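Local coordinates for protein gamma-glutamyltranspeptidase (Streptomyces lincolnensis, PDB 6J3A) that is a gamma-glutamyltranspeptidase homologue of the LmbA-like group and probably cleaves amide bonds or transfers the acyl group, as related N-terminal-nucleophile enzymes do, at residues P554-R562 / H576-E586. Residues are numbered along the deposited sequence; the frame is centred on the assembly and turned at random.
Sequences PGSVTVEAR and HEVTVGPPWSE
Strands 556-560 and 577-581 are the two parallel strands of a beta-alpha-beta unit connected through helix 565-573; strand 538-540 lies antiparallel on the other side of 556-560. Pairing starts where E577 N donates to G555 O (2.8 Å) and runs on through V557 N to E577 O, T579 N to V557 O, V559 N to T579 O and G581 N to V559 O, a parallel ladder in which V557 and V559 each bond through both N-H and C=O, answered by E577 and T579 on the other strand. V557, V559, V578 and V580 share one face; there V557 CG1 meets V578 CG2 at 3.8 Å, the two valines side by side. L571 of the helix packs on V578.

Beyond the strands the loop 582-586 folds round E560. The E560 side chain runs extended past CG (chi2 -176°), carrying E560 OE1 to two backbone amides: S585 N at 2.9 Å, on the anti lone pair, and E586 N, also at 2.9 Å but from above the carboxylate plane. R608 forms a salt bridge to the same oxygen. E560 OE2 pairs with R562 NH1 at 3.1 Å, and that nitrogen also donates a nearly straight bond (174°) to P583 O, in the guanidinium plane. The R562 guanidinium lies flat on W584, planes 9° apart and R562 CZ 3.5 Å from the six-membered ring centroid, while CD sits over the five-membered ring. With an alanine at R562, the W584 face would probably lose its stacked partner, and E560 OE2 and P583 O would probably lose this donor. R562 NH2 donates to D534 O, and F2 of the second subunit stacks on W584. Carboxylate, guanidinium and indole thus form a continuous chain of contacts running from E560 to F2 of the second subunit, and the cationic neighbours probably stabilise E560 as a carboxylate.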
# COMPACT_ATOMS: atom_id res chain seq x y z
N PRO A 554 14.36 -9.18 -34.00
CA PRO A 554 14.38 -7.97 -34.82
C PRO A 554 13.02 -7.29 -34.94
O PRO A 554 12.02 -7.96 -35.20
CB PRO A 554 14.84 -8.48 -36.19
CG PRO A 554 15.64 -9.69 -35.90
CD PRO A 554 14.96 -10.32 -34.72
N GLY A 555 13.01 -5.98 -34.74
CA GLY A 555 11.81 -5.15 -34.82
C GLY A 555 10.69 -5.44 -33.83
O GLY A 555 9.56 -4.98 -34.03
N SER A 556 10.99 -6.17 -32.76
CA SER A 556 9.97 -6.67 -31.83
C SER A 556 9.74 -5.71 -30.68
O SER A 556 10.67 -5.38 -29.94
CB SER A 556 10.37 -8.02 -31.26
OG SER A 556 9.31 -8.56 -30.49
N VAL A 557 8.48 -5.31 -30.51
CA VAL A 557 8.09 -4.42 -29.42
C VAL A 557 6.84 -4.93 -28.70
O VAL A 557 5.89 -5.42 -29.32
CB VAL A 557 7.91 -2.97 -29.93
CG1 VAL A 557 6.66 -2.82 -30.79
CG2 VAL A 557 7.90 -1.99 -28.77
N THR A 558 6.85 -4.81 -27.38
CA THR A 558 5.78 -5.37 -26.55
C THR A 558 5.08 -4.27 -25.73
O THR A 558 5.69 -3.68 -24.84
CB THR A 558 6.32 -6.47 -25.62
OG1 THR A 558 7.00 -7.45 -26.41
CG2 THR A 558 5.20 -7.15 -24.82
N VAL A 559 3.81 -4.02 -26.04
CA VAL A 559 2.98 -3.07 -25.28
C VAL A 559 1.96 -3.79 -24.40
O VAL A 559 1.54 -4.91 -24.71
CB VAL A 559 2.22 -2.06 -26.19
CG1 VAL A 559 3.21 -1.24 -27.00
CG2 VAL A 559 1.21 -2.75 -27.11
N GLU A 560 1.55 -3.14 -23.30
CA GLU A 560 0.47 -3.65 -22.46
C GLU A 560 -0.86 -3.50 -23.19
O GLU A 560 -1.03 -2.59 -24.00
CB GLU A 560 0.41 -2.91 -21.12
CG GLU A 560 1.58 -3.22 -20.21
CD GLU A 560 1.47 -2.57 -18.84
OE1 GLU A 560 1.55 -3.29 -17.83
OE2 GLU A 560 1.32 -1.33 -18.75
N ALA A 561 -1.79 -4.39 -22.88
CA ALA A 561 -3.11 -4.39 -23.52
C ALA A 561 -3.91 -3.12 -23.26
O ALA A 561 -4.82 -2.83 -24.02
CB ALA A 561 -3.92 -5.61 -23.08
N ARG A 562 -3.57 -2.38 -22.20
CA ARG A 562 -4.32 -1.16 -21.82
C ARG A 562 -3.75 0.11 -22.43
O ARG A 562 -4.30 1.18 -22.21
CB ARG A 562 -4.53 -1.01 -20.29
CG ARG A 562 -3.54 -1.74 -19.41
CD ARG A 562 -3.94 -1.73 -17.94
NE ARG A 562 -3.65 -0.45 -17.33
CZ ARG A 562 -2.44 -0.01 -16.99
NH1 ARG A 562 -1.33 -0.73 -17.18
NH2 ARG A 562 -2.34 1.20 -16.45
N HIS A 576 6.69 -1.92 -37.11
CA HIS A 576 6.98 -2.63 -35.86
C HIS A 576 6.33 -4.00 -35.88
O HIS A 576 5.22 -4.15 -36.38
CB HIS A 576 6.45 -1.86 -34.66
CG HIS A 576 7.15 -0.56 -34.42
ND1 HIS A 576 8.25 -0.45 -33.60
CD2 HIS A 576 6.91 0.69 -34.89
CE1 HIS A 576 8.66 0.81 -33.58
NE2 HIS A 576 7.86 1.52 -34.35
N GLU A 577 7.03 -4.99 -35.33
CA GLU A 577 6.44 -6.28 -35.01
C GLU A 577 5.92 -6.24 -33.56
O GLU A 577 6.66 -6.49 -32.61
CB GLU A 577 7.44 -7.42 -35.24
CG GLU A 577 7.90 -7.55 -36.70
CD GLU A 577 6.77 -7.84 -37.69
OE1 GLU A 577 6.86 -7.36 -38.85
OE2 GLU A 577 5.80 -8.54 -37.32
N VAL A 578 4.64 -5.91 -33.43
CA VAL A 578 4.02 -5.62 -32.14
C VAL A 578 3.38 -6.85 -31.51
O VAL A 578 2.45 -7.43 -32.07
CB VAL A 578 2.93 -4.54 -32.30
CG1 VAL A 578 2.22 -4.26 -30.98
CG2 VAL A 578 3.54 -3.25 -32.83
N THR A 579 3.86 -7.21 -30.32
CA THR A 579 3.20 -8.20 -29.48
C THR A 579 2.39 -7.46 -28.40
O THR A 579 2.93 -6.60 -27.70
CB THR A 579 4.23 -9.17 -28.83
OG1 THR A 579 5.15 -9.64 -29.82
CG2 THR A 579 3.54 -10.36 -28.24
N VAL A 580 1.10 -7.77 -28.30
CA VAL A 580 0.21 -7.18 -27.29
C VAL A 580 0.19 -8.05 -26.02
O VAL A 580 -0.54 -9.04 -25.96
CB VAL A 580 -1.23 -6.96 -27.83
CG1 VAL A 580 -2.11 -6.25 -26.81
CG2 VAL A 580 -1.20 -6.12 -29.10
N GLY A 581 0.98 -7.66 -25.02
CA GLY A 581 1.08 -8.40 -23.77
C GLY A 581 -0.10 -8.12 -22.85
O GLY A 581 -0.96 -7.29 -23.17
N PRO A 582 -0.15 -8.81 -21.69
CA PRO A 582 -1.30 -8.62 -20.80
C PRO A 582 -1.37 -7.21 -20.20
O PRO A 582 -0.33 -6.56 -20.06
CB PRO A 582 -1.08 -9.67 -19.70
CG PRO A 582 -0.04 -10.59 -20.21
CD PRO A 582 0.81 -9.77 -21.13
N PRO A 583 -2.59 -6.77 -19.83
CA PRO A 583 -2.83 -5.39 -19.40
C PRO A 583 -1.88 -4.91 -18.30
O PRO A 583 -1.42 -3.77 -18.35
CB PRO A 583 -4.26 -5.43 -18.85
CG PRO A 583 -4.84 -6.74 -19.24
CD PRO A 583 -3.70 -7.67 -19.46
N TRP A 584 -1.61 -5.77 -17.33
CA TRP A 584 -0.80 -5.41 -16.17
C TRP A 584 0.44 -6.29 -16.09
O TRP A 584 0.54 -7.15 -15.21
CB TRP A 584 -1.65 -5.55 -14.90
CG TRP A 584 -2.79 -4.58 -14.85
CD1 TRP A 584 -4.08 -4.83 -15.19
CD2 TRP A 584 -2.74 -3.20 -14.45
NE1 TRP A 584 -4.85 -3.70 -15.02
CE2 TRP A 584 -4.05 -2.68 -14.56
CE3 TRP A 584 -1.71 -2.36 -14.00
CZ2 TRP A 584 -4.36 -1.36 -14.25
CZ3 TRP A 584 -2.02 -1.05 -13.69
CH2 TRP A 584 -3.34 -0.56 -13.81
N SER A 585 1.37 -6.05 -17.01
CA SER A 585 2.54 -6.93 -17.28
C SER A 585 3.91 -6.28 -17.48
O SER A 585 4.92 -6.98 -17.43
CB SER A 585 2.26 -7.76 -18.54
OG SER A 585 2.09 -6.91 -19.67
N GLU A 586 3.96 -4.96 -17.70
CA GLU A 586 5.21 -4.24 -18.05
C GLU A 586 5.63 -3.33 -16.90
O GLU A 586 4.94 -2.37 -16.59
CB GLU A 586 5.02 -3.39 -19.31
CG GLU A 586 4.73 -4.18 -20.58
CD GLU A 586 5.94 -4.91 -21.09
OE1 GLU A 586 5.80 -6.11 -21.45
OE2 GLU A 586 7.03 -4.28 -21.12
O HOH W 1 9.81 -2.46 -33.10